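Local coordinates for protein fiber (Murine adenovirus 2, PDB 5NBH) that probably attaches the virus to its host cell as part of a trimeric fibre, whose distal head domain binds N-acetylglucosamine, at residues Thr91-Leu95 / Cys146-Met151; Trp135-Gly141 / Arg205-Ile211; Gln194-Tyr200 / Thr212-Ser218. All coordinates share one frame; numbering follows the deposited sequence.

Contact 1. Residues Thr91-Leu95 / Cys146-Met151; sequences TPMRL and CLTGRM
Met93 reaches across from its strand to lie against Gly149 and the residues round it. From CB the chain heads for the loop 146-151, because CG stands anti to the backbone N (chi1 -170°). CG rests on the backbone of the glycine, 3.8 Å from Gly149 CA. SD comes next and sits 3.8 Å from Gly149 N. SD also touches the methyl of Thr148, with CG2 at 3.9 Å. A bend at chi3 (-61°) then turns the terminal methyl into the loop. There Met93 CE meets Met151 CG at 3.6 Å, the two side chains crossing at about a right angle. The same CE lies 3.7 Å from Cys146 SG. Leu95 adds a second apolar touch, CD2 to Thr148 CG2 at 3.6 Å. No direct hydrogen bond joins the segments. Two waters bridge backbone carbonyls instead, one from Thr91 O to Arg150 O and one from Arg94 O to Thr148 O. The loop thus packs beside strand 83-96, which pairs with strand 103-113 through Met93 and Leu95. Met93 also touches Leu137 of strand 131-140, so it lies where the two sheets of the head face each other.

Contact 2. Residues Trp135-Gly141 / Arg205-Ile211; sequences WELQFDG and RLGNFYI
Leu137 pairs with Ile211, and Phe139 with Phe209, in an antiparallel ladder between strands 131-140 and 208-217. These strands belong to the GHID sheet of the fibre head, with 131-140 at the edge of the sheet within this chain. The Leu137-Ile211 and Phe139-Phe209 pairs are hydrogen-bonded, each closed by two backbone bonds. Leu137 N to Ile211 O is the straightest of the four, at 174°. Between them Gln138 faces Tyr210 as a non-hydrogen-bonded pair.

The apolar contacts lie on the face that carries Leu137, Phe139, Phe209 and Ile211. The Phe139 and Phe209 side chains lie side by side, pointing the same way. Their rings meet obliquely, planes 31° apart, and Phe139 CD1 touches Phe209 CD2 at 3.6 Å. Phe139 CE1 also reaches Ile211 CD1 at 4.0 Å. Met110 of strand 103-113 packs on both Phe139 and Ile211.

The other face is polar and built round the Tyr210 ring. Gln138 CG lies over one face of the ring, toward the rim, and Arg205 NH1 over the opposite face, also toward the rim. Glu136 CG comes in at the ring edge, and its extended chain brings the carboxylate to the arginine. The resulting salt bridge, Arg205 NH2 to Glu136 OE1, is 2.9 Å long. It leaves the guanidinium nearly in its plane but meets OE1 from above the carboxylate plane. Two waters also link these groups, one through a weak bond to Arg205 NH2.

Amide contacts close the end near the type I' turn 205-208. Asn208 ND2 gives a weak bond to Gln138 OE1. Its other amide atom, Asn208 OD1, accepts from Gly141 N at 3.1 Å, with the donor tilted 22° from the carbonyl plane.

Contact 3. Residues Gln194-Tyr200 / Thr212-Ser218; sequences QSTYCSY and TLKSTTS
Thr196 uses its hydroxyl to reach Thr216 across the strands: OG1 donates to Thr216 O at 2.7 Å. With chi1 at -177°, OG1 lies opposite the backbone N, which aims it at the partner strand. The donor sits above the carbonyl plane. Gln194 is extended and ends beside Ser218. Its OE1 accepts from Ser218 N at 2.9 Å, and a water joins its NE2 to Ser218 OG. The strands are farther apart here, and the Gln194 side chain probably stands in for a backbone partner.

Tyr197 has its CG between the backbone N and the carbonyl carbon (chi1 50°). This swings the ring across Thr216, where CE1 lies 3.4 Å from OG1. That hydroxyl bonds to Thr132, a residue that binds N-acetylglucosamine. The Tyr197 ring also stacks on Phe192 of the second subunit. The two strands form a beta hairpin of the GHID sheet.

Further along, Ser199 and Lys214 make a hydrogen-bonded pair, with Ser199 N to Lys214 O at 2.9 Å. Ser199 OG lies close against Lys214 CB at 3.2 Å, and a water connects it to Thr212 O. The lysine chain runs on extended, its end leading away. On the other face Leu213 spans two neighbours: its CB touches Cys198 SG, and its CD2 meets Tyr200 CB at 3.7 Å.

Contacts 2 and 3 share strand 208-217 and the GHID sheet. Contact 2 joins it to strand 131-140, and contact 3 to strand 191-205 on the other side. Their centres are about 20 Å apart, yet they meet where Trp135 bonds to Leu213 and Ser215. Contact 1 sets loop 146-151 against strand 83-96 of the ABCJ sheet and lies about 13 Å from contact 2, centre to centre. Its loop bonds to Gln138 through Leu147 and Thr148. Along the chain contact 1 alternates with contact 2, and contact 2 with contact 3, whereas contact 1 closes before contact 3 opens. Gln133, which binds N-acetylglucosamine, lies close to Trp135 of contact 2 and Ser215 of contact 3.

Contact 1. Residues Thr91-Leu95 / Cys146-Met151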
loop_
_atom_site.group_PDB
_atom_site.type_symbol
_atom_site.label_atom_id
_atom_site.label_comp_id
_atom_site.label_asym_id
_atom_site.label_seq_id
_atom_site.Cartn_x
_atom_site.Cartn_y
_atom_site.Cartn_z
ATOM N N THR A 91 -16.937 -5.711 -12.181
ATOM C CA THR A 91 -18.204 -5.019 -11.917
ATOM C C THR A 91 -17.936 -3.548 -11.588
ATOM O O THR A 91 -18.188 -3.076 -10.469
ATOM C CB THR A 91 -18.976 -5.725 -10.800
ATOM O OG1 THR A 91 -18.994 -7.134 -11.075
ATOM C CG2 THR A 91 -20.405 -5.197 -10.681
ATOM N N PRO A 92 -17.421 -2.809 -12.585
ATOM C CA PRO A 92 -17.151 -1.397 -12.353
ATOM C C PRO A 92 -18.432 -0.610 -12.076
ATOM O O PRO A 92 -19.509 -1.022 -12.485
ATOM C CB PRO A 92 -16.491 -0.945 -13.654
ATOM C CG PRO A 92 -17.033 -1.851 -14.685
ATOM C CD PRO A 92 -17.228 -3.172 -14.002
ATOM N N MET A 93 -18.276 0.510 -11.370
ATOM C CA MET A 93 -19.385 1.357 -10.944
ATOM C C MET A 93 -19.670 2.410 -12.013
ATOM O O MET A 93 -18.758 3.058 -12.514
ATOM C CB MET A 93 -19.007 2.038 -9.638
ATOM C CG MET A 93 -20.144 2.750 -8.995
ATOM S SD MET A 93 -19.627 3.487 -7.498
ATOM C CE MET A 93 -19.091 2.051 -6.534
ATOM N N ARG A 94 -20.942 2.580 -12.333
ATOM C CA ARG A 94 -21.355 3.596 -13.290
ATOM C C ARG A 94 -21.502 4.929 -12.563
ATOM O O ARG A 94 -22.191 4.997 -11.509
ATOM C CB ARG A 94 -22.697 3.170 -13.883
ATOM C CG ARG A 94 -23.174 4.054 -15.010
ATOM C CD ARG A 94 -22.118 4.064 -16.079
ATOM N NE ARG A 94 -22.704 4.255 -17.379
ATOM C CZ ARG A 94 -22.061 4.016 -18.498
ATOM N NH1 ARG A 94 -20.801 3.607 -18.459
ATOM N NH2 ARG A 94 -22.685 4.208 -19.638
ATOM N N LEU A 95 -20.793 5.953 -13.072
ATOM C CA LEU A 95 -20.777 7.295 -12.525
ATOM C C LEU A 95 -21.238 8.285 -13.578
ATOM O O LEU A 95 -20.928 8.134 -14.743
ATOM C CB LEU A 95 -19.372 7.697 -12.070
ATOM C CG LEU A 95 -18.777 6.788 -10.998
ATOM C CD1 LEU A 95 -17.369 7.189 -10.696
ATOM C CD2 LEU A 95 -19.627 6.834 -9.759
ATOM N N CYS A 146 -21.234 1.842 0.402
ATOM C CA CYS A 146 -21.339 2.703 -0.796
ATOM C C CYS A 146 -22.792 2.780 -1.275
ATOM O O CYS A 146 -23.474 1.746 -1.420
ATOM C CB CYS A 146 -20.428 2.215 -1.895
ATOM S SG CYS A 146 -20.310 3.356 -3.291
ATOM N N LEU A 147 -23.288 4.014 -1.398
ATOM C CA LEU A 147 -24.638 4.293 -1.900
ATOM C C LEU A 147 -24.696 4.500 -3.399
ATOM O O LEU A 147 -25.773 4.391 -3.994
ATOM C CB LEU A 147 -25.204 5.523 -1.193
ATOM C CG LEU A 147 -25.231 5.418 0.339
ATOM C CD1 LEU A 147 -25.609 6.754 0.951
ATOM C CD2 LEU A 147 -26.182 4.313 0.795
ATOM N N THR A 148 -23.557 4.840 -4.014
ATOM C CA THR A 148 -23.476 5.177 -5.455
ATOM C C THR A 148 -23.504 3.950 -6.354
ATOM O O THR A 148 -24.024 3.973 -7.461
ATOM C CB THR A 148 -22.202 5.980 -5.752
ATOM O OG1 THR A 148 -22.101 7.065 -4.836
ATOM C CG2 THR A 148 -22.174 6.480 -7.173
ATOM N N GLY A 149 -22.939 2.851 -5.853
ATOM C CA GLY A 149 -22.876 1.621 -6.601
ATOM C C GLY A 149 -22.435 0.502 -5.677
ATOM O O GLY A 149 -22.217 0.731 -4.492
ATOM N N ARG A 150 -22.241 -0.671 -6.240
ATOM C CA ARG A 150 -21.932 -1.842 -5.428
ATOM C C ARG A 150 -20.425 -1.927 -5.119
ATOM O O ARG A 150 -19.597 -1.903 -6.023
ATOM C CB ARG A 150 -22.426 -3.124 -6.106
ATOM C CG ARG A 150 -22.207 -4.399 -5.281
ATOM C CD ARG A 150 -22.962 -5.605 -5.855
ATOM N NE ARG A 150 -22.266 -6.869 -5.587
ATOM C CZ ARG A 150 -21.884 -7.730 -6.534
ATOM N NH1 ARG A 150 -22.148 -7.490 -7.804
ATOM N NH2 ARG A 150 -21.246 -8.837 -6.207
ATOM N N MET A 151 -20.119 -2.035 -3.829
ATOM C CA MET A 151 -18.764 -2.321 -3.344
ATOM C C MET A 151 -18.891 -3.427 -2.296
ATOM O O MET A 151 -19.969 -3.636 -1.752
ATOM C CB MET A 151 -18.085 -1.079 -2.805
ATOM C CG MET A 151 -17.873 -0.009 -3.893
ATOM S SD MET A 151 -16.978 1.452 -3.306
ATOM C CE MET A 151 -15.335 0.769 -3.026
HETATM O O HOH W 1 -19.811 -1.481 -8.725
HETATM O O HOH W 2 -23.683 3.193 -10.108
#

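Contact 2. Residues Trp135-Gly141 / Arg205-Ile211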
loop_
_atom_site.group_PDB
_atom_site.type_symbol
_atom_site.label_atom_id
_atom_site.label_comp_id
_atom_site.label_asym_id
_atom_site.label_seq_id
_atom_site.Cartn_x
_atom_site.Cartn_y
_atom_site.Cartn_z
ATOM N N TRP A 135 -16.946 13.612 -10.340
ATOM C CA TRP A 135 -17.303 12.235 -10.069
ATOM C C TRP A 135 -17.511 12.175 -8.568
ATOM O O TRP A 135 -16.571 12.467 -7.815
ATOM C CB TRP A 135 -16.195 11.269 -10.499
ATOM C CG TRP A 135 -15.665 11.531 -11.897
ATOM C CD1 TRP A 135 -14.463 12.082 -12.208
ATOM C CD2 TRP A 135 -16.351 11.327 -13.147
ATOM N NE1 TRP A 135 -14.340 12.208 -13.558
ATOM C CE2 TRP A 135 -15.483 11.746 -14.164
ATOM C CE3 TRP A 135 -17.613 10.817 -13.501
ATOM C CZ2 TRP A 135 -15.824 11.671 -15.517
ATOM C CZ3 TRP A 135 -17.967 10.759 -14.863
ATOM C CH2 TRP A 135 -17.087 11.178 -15.845
ATOM N N GLU A 136 -18.693 11.779 -8.133
ATOM C CA GLU A 136 -19.049 11.832 -6.712
ATOM C C GLU A 136 -19.331 10.434 -6.225
ATOM O O GLU A 136 -20.160 9.735 -6.812
ATOM C CB GLU A 136 -20.278 12.727 -6.509
ATOM C CG GLU A 136 -20.661 13.011 -5.063
ATOM C CD GLU A 136 -21.893 13.919 -4.978
ATOM O OE1 GLU A 136 -21.766 15.130 -4.762
ATOM O OE2 GLU A 136 -22.990 13.378 -5.098
ATOM N N LEU A 137 -18.619 10.000 -5.186
ATOM C CA LEU A 137 -18.930 8.741 -4.468
ATOM C C LEU A 137 -19.514 9.047 -3.099
ATOM O O LEU A 137 -18.953 9.812 -2.358
ATOM C CB LEU A 137 -17.645 7.909 -4.267
ATOM C CG LEU A 137 -16.882 7.550 -5.539
ATOM C CD1 LEU A 137 -15.515 6.924 -5.223
ATOM C CD2 LEU A 137 -17.747 6.639 -6.385
ATOM N N GLN A 138 -20.653 8.438 -2.791
ATOM C CA GLN A 138 -21.368 8.638 -1.542
ATOM C C GLN A 138 -21.338 7.332 -0.754
ATOM O O GLN A 138 -21.544 6.272 -1.336
ATOM C CB GLN A 138 -22.818 8.995 -1.861
ATOM C CG GLN A 138 -23.671 9.403 -0.683
ATOM C CD GLN A 138 -25.113 9.644 -1.085
ATOM O OE1 GLN A 138 -25.967 9.811 -0.227
ATOM N NE2 GLN A 138 -25.390 9.651 -2.385
ATOM N N PHE A 139 -21.119 7.444 0.540
ATOM C CA PHE A 139 -21.076 6.316 1.443
ATOM C C PHE A 139 -21.901 6.659 2.669
ATOM O O PHE A 139 -21.822 7.785 3.199
ATOM C CB PHE A 139 -19.637 6.045 1.900
ATOM C CG PHE A 139 -18.678 5.812 0.779
ATOM C CD1 PHE A 139 -18.032 6.887 0.175
ATOM C CD2 PHE A 139 -18.379 4.527 0.337
ATOM C CE1 PHE A 139 -17.147 6.691 -0.860
ATOM C CE2 PHE A 139 -17.483 4.315 -0.701
ATOM C CZ PHE A 139 -16.868 5.400 -1.307
ATOM N N ASP A 140 -22.597 5.661 3.198
ATOM C CA ASP A 140 -23.321 5.859 4.453
ATOM C C ASP A 140 -22.392 6.394 5.544
ATOM O O ASP A 140 -21.345 5.838 5.796
ATOM C CB ASP A 140 -24.011 4.548 4.881
ATOM C CG ASP A 140 -24.942 4.771 6.063
ATOM O OD1 ASP A 140 -24.458 4.967 7.184
ATOM O OD2 ASP A 140 -26.166 4.811 5.830
ATOM N N GLY A 141 -22.769 7.488 6.194
ATOM C CA GLY A 141 -21.892 8.158 7.130
ATOM C C GLY A 141 -21.621 7.430 8.435
ATOM O O GLY A 141 -20.711 7.825 9.150
ATOM N N ARG A 205 -21.784 15.477 4.287
ATOM C CA ARG A 205 -23.018 16.282 4.295
ATOM C C ARG A 205 -24.236 15.401 4.307
ATOM O O ARG A 205 -24.205 14.283 3.813
ATOM C CB ARG A 205 -23.042 17.237 3.116
ATOM C CG ARG A 205 -23.217 16.631 1.726
ATOM C CD ARG A 205 -23.446 17.773 0.732
ATOM N NE ARG A 205 -23.749 17.284 -0.606
ATOM C CZ ARG A 205 -22.842 16.901 -1.519
ATOM N NH1 ARG A 205 -21.540 16.959 -1.266
ATOM N NH2 ARG A 205 -23.244 16.468 -2.713
ATOM N N LEU A 206 -25.323 15.903 4.907
ATOM C CA LEU A 206 -26.581 15.174 4.912
ATOM C C LEU A 206 -26.451 13.794 5.617
ATOM O O LEU A 206 -27.187 12.882 5.305
ATOM C CB LEU A 206 -27.105 15.047 3.489
ATOM C CG LEU A 206 -27.138 16.369 2.670
ATOM C CD1 LEU A 206 -27.799 16.138 1.324
ATOM C CD2 LEU A 206 -27.813 17.522 3.414
ATOM N N GLY A 207 -25.510 13.697 6.553
ATOM C CA GLY A 207 -25.229 12.486 7.328
ATOM C C GLY A 207 -24.310 11.474 6.637
ATOM O O GLY A 207 -24.059 10.401 7.199
ATOM N N ASN A 208 -23.849 11.785 5.421
ATOM C CA ASN A 208 -23.125 10.809 4.580
ATOM C C ASN A 208 -21.721 11.322 4.200
ATOM O O ASN A 208 -21.426 12.503 4.287
ATOM C CB ASN A 208 -23.917 10.446 3.353
ATOM C CG ASN A 208 -25.089 9.535 3.657
ATOM O OD1 ASN A 208 -25.092 8.797 4.669
ATOM N ND2 ASN A 208 -26.093 9.607 2.825
ATOM N N PHE A 209 -20.846 10.375 3.851
ATOM C CA PHE A 209 -19.431 10.633 3.511
ATOM C C PHE A 209 -19.321 10.677 2.000
ATOM O O PHE A 209 -19.817 9.799 1.346
ATOM C CB PHE A 209 -18.576 9.475 4.086
ATOM C CG PHE A 209 -17.165 9.411 3.557
ATOM C CD1 PHE A 209 -16.372 10.534 3.517
ATOM C CD2 PHE A 209 -16.604 8.188 3.183
ATOM C CE1 PHE A 209 -15.077 10.477 3.063
ATOM C CE2 PHE A 209 -15.294 8.108 2.741
ATOM C CZ PHE A 209 -14.533 9.245 2.677
ATOM N N TYR A 210 -18.715 11.744 1.476
ATOM C CA TYR A 210 -18.495 11.966 0.074
ATOM C C TYR A 210 -17.006 12.026 -0.263
ATOM O O TYR A 210 -16.223 12.717 0.391
ATOM C CB TYR A 210 -19.110 13.287 -0.373
ATOM C CG TYR A 210 -20.620 13.344 -0.338
ATOM C CD1 TYR A 210 -21.312 13.366 0.887
ATOM C CD2 TYR A 210 -21.343 13.427 -1.502
ATOM C CE1 TYR A 210 -22.689 13.405 0.926
ATOM C CE2 TYR A 210 -22.747 13.498 -1.482
ATOM C CZ TYR A 210 -23.411 13.488 -0.259
ATOM O OH TYR A 210 -24.789 13.582 -0.232
ATOM N N ILE A 211 -16.635 11.287 -1.305
ATOM C CA ILE A 211 -15.373 11.471 -2.009
ATOM C C ILE A 211 -15.758 12.081 -3.336
ATOM O O ILE A 211 -16.472 11.453 -4.160
ATOM C CB ILE A 211 -14.579 10.154 -2.218
ATOM C CG1 ILE A 211 -14.243 9.554 -0.877
ATOM C CG2 ILE A 211 -13.343 10.380 -3.084
ATOM C CD1 ILE A 211 -13.438 8.267 -0.922
HETATM O O HOH W 3 -19.741 16.456 -3.588
HETATM O O HOH W 4 -25.005 15.161 -4.657
HETATM O O HOH W 5 -26.796 7.788 6.355
#

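Contact 3. Residues Gln194-Tyr200 / Thr212-Ser218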
loop_
_atom_site.group_PDB
_atom_site.type_symbol
_atom_site.label_atom_id
_atom_site.label_comp_id
_atom_site.label_asym_id
_atom_site.label_seq_id
_atom_site.Cartn_x
_atom_site.Cartn_y
_atom_site.Cartn_z
ATOM N N GLN A 194 -3.249 13.317 -22.804
ATOM C CA GLN A 194 -2.974 14.531 -22.065
ATOM C C GLN A 194 -2.350 14.302 -20.688
ATOM O O GLN A 194 -2.807 13.430 -19.965
ATOM C CB GLN A 194 -4.305 15.277 -21.824
ATOM C CG GLN A 194 -4.127 16.658 -21.234
ATOM C CD GLN A 194 -5.425 17.422 -21.066
ATOM O OE1 GLN A 194 -6.512 16.891 -21.259
ATOM N NE2 GLN A 194 -5.308 18.691 -20.691
ATOM N N SER A 195 -1.402 15.154 -20.310
ATOM C CA SER A 195 -0.970 15.259 -18.908
ATOM C C SER A 195 -1.793 16.358 -18.263
ATOM O O SER A 195 -1.814 17.508 -18.729
ATOM C CB SER A 195 0.501 15.599 -18.766
ATOM O OG SER A 195 1.273 14.684 -19.501
ATOM N N THR A 196 -2.491 15.999 -17.192
ATOM C CA THR A 196 -3.406 16.912 -16.539
ATOM C C THR A 196 -3.471 16.559 -15.038
ATOM O O THR A 196 -2.471 16.067 -14.448
ATOM C CB THR A 196 -4.766 16.965 -17.287
ATOM O OG1 THR A 196 -5.613 17.934 -16.648
ATOM C CG2 THR A 196 -5.454 15.607 -17.357
ATOM N N TYR A 197 -4.573 16.866 -14.400
ATOM C CA TYR A 197 -4.710 16.706 -12.948
ATOM C C TYR A 197 -6.142 16.375 -12.568
ATOM O O TYR A 197 -7.087 16.549 -13.362
ATOM C CB TYR A 197 -4.249 17.971 -12.228
ATOM C CG TYR A 197 -4.870 19.237 -12.798
ATOM C CD1 TYR A 197 -6.132 19.631 -12.430
ATOM C CD2 TYR A 197 -4.175 20.026 -13.716
ATOM C CE1 TYR A 197 -6.712 20.776 -12.955
ATOM C CE2 TYR A 197 -4.746 21.183 -14.235
ATOM C CZ TYR A 197 -6.015 21.545 -13.856
ATOM O OH TYR A 197 -6.612 22.711 -14.353
ATOM N N CYS A 198 -6.273 15.834 -11.355
ATOM C CA CYS A 198 -7.543 15.492 -10.797
ATOM C C CYS A 198 -7.534 15.902 -9.329
ATOM O O CYS A 198 -6.563 15.627 -8.604
ATOM C CB CYS A 198 -7.791 13.997 -10.929
ATOM S SG CYS A 198 -9.447 13.441 -10.417
ATOM N N SER A 199 -8.582 16.577 -8.892
ATOM C CA SER A 199 -8.719 16.880 -7.466
ATOM C C SER A 199 -9.440 15.750 -6.716
ATOM O O SER A 199 -10.205 14.981 -7.303
ATOM C CB SER A 199 -9.451 18.180 -7.256
ATOM O OG SER A 199 -10.747 18.088 -7.686
ATOM N N TYR A 200 -9.205 15.695 -5.423
ATOM C CA TYR A 200 -10.014 14.864 -4.542
ATOM C C TYR A 200 -10.419 15.717 -3.349
ATOM O O TYR A 200 -9.683 16.593 -2.912
ATOM C CB TYR A 200 -9.271 13.577 -4.133
ATOM C CG TYR A 200 -7.981 13.882 -3.417
ATOM C CD1 TYR A 200 -6.814 14.062 -4.136
ATOM C CD2 TYR A 200 -7.937 14.040 -2.025
ATOM C CE1 TYR A 200 -5.609 14.370 -3.508
ATOM C CE2 TYR A 200 -6.724 14.374 -1.378
ATOM C CZ TYR A 200 -5.569 14.528 -2.137
ATOM O OH TYR A 200 -4.353 14.885 -1.550
ATOM N N THR A 212 -15.264 13.292 -3.570
ATOM C CA THR A 212 -15.591 14.018 -4.810
ATOM C C THR A 212 -14.309 14.217 -5.582
ATOM O O THR A 212 -13.346 14.759 -5.037
ATOM C CB THR A 212 -16.267 15.360 -4.490
ATOM O OG1 THR A 212 -17.378 15.128 -3.598
ATOM C CG2 THR A 212 -16.773 16.027 -5.733
ATOM N N LEU A 213 -14.288 13.701 -6.810
ATOM C CA LEU A 213 -13.158 13.843 -7.709
ATOM C C LEU A 213 -13.461 14.783 -8.849
ATOM O O LEU A 213 -14.541 14.722 -9.417
ATOM C CB LEU A 213 -12.759 12.482 -8.280
ATOM C CG LEU A 213 -12.642 11.343 -7.245
ATOM C CD1 LEU A 213 -12.417 10.044 -7.982
ATOM C CD2 LEU A 213 -11.509 11.578 -6.264
ATOM N N LYS A 214 -12.524 15.654 -9.203
ATOM C CA LYS A 214 -12.741 16.520 -10.365
ATOM C C LYS A 214 -11.560 16.446 -11.321
ATOM O O LYS A 214 -10.463 16.918 -11.010
ATOM C CB LYS A 214 -13.030 17.952 -9.944
ATOM C CG LYS A 214 -14.267 18.127 -9.111
ATOM C CD LYS A 214 -14.483 19.584 -8.673
ATOM C CE LYS A 214 -15.662 19.635 -7.726
ATOM N NZ LYS A 214 -16.126 21.011 -7.359
ATOM N N SER A 215 -11.804 15.839 -12.476
ATOM C CA SER A 215 -10.793 15.690 -13.508
ATOM C C SER A 215 -10.917 16.812 -14.539
ATOM O O SER A 215 -12.037 17.200 -14.932
ATOM C CB SER A 215 -10.951 14.344 -14.204
ATOM O OG SER A 215 -12.274 14.071 -14.619
ATOM N N THR A 216 -9.789 17.307 -15.016
ATOM C CA THR A 216 -9.799 18.401 -16.013
ATOM C C THR A 216 -9.208 17.876 -17.316
ATOM O O THR A 216 -8.107 17.326 -17.325
ATOM C CB THR A 216 -9.058 19.614 -15.500
ATOM O OG1 THR A 216 -9.776 20.129 -14.384
ATOM C CG2 THR A 216 -8.939 20.695 -16.562
ATOM N N THR A 217 -9.975 17.991 -18.399
ATOM C CA THR A 217 -9.568 17.465 -19.717
ATOM C C THR A 217 -9.651 18.573 -20.810
ATOM O O THR A 217 -10.363 19.549 -20.638
ATOM C CB THR A 217 -10.381 16.232 -20.131
ATOM O OG1 THR A 217 -11.771 16.576 -20.311
ATOM C CG2 THR A 217 -10.274 15.157 -19.049
ATOM N N SER A 218 -8.879 18.400 -21.877
ATOM C CA SER A 218 -8.987 19.207 -23.097
ATOM C C SER A 218 -9.089 18.270 -24.288
ATOM O O SER A 218 -8.091 17.671 -24.699
ATOM C CB SER A 218 -7.765 20.096 -23.275
ATOM O OG SER A 218 -7.426 20.724 -22.064
HETATM O O HOH W 6 -7.106 21.045 -19.597
HETATM O O HOH W 7 -12.531 17.358 -5.570
#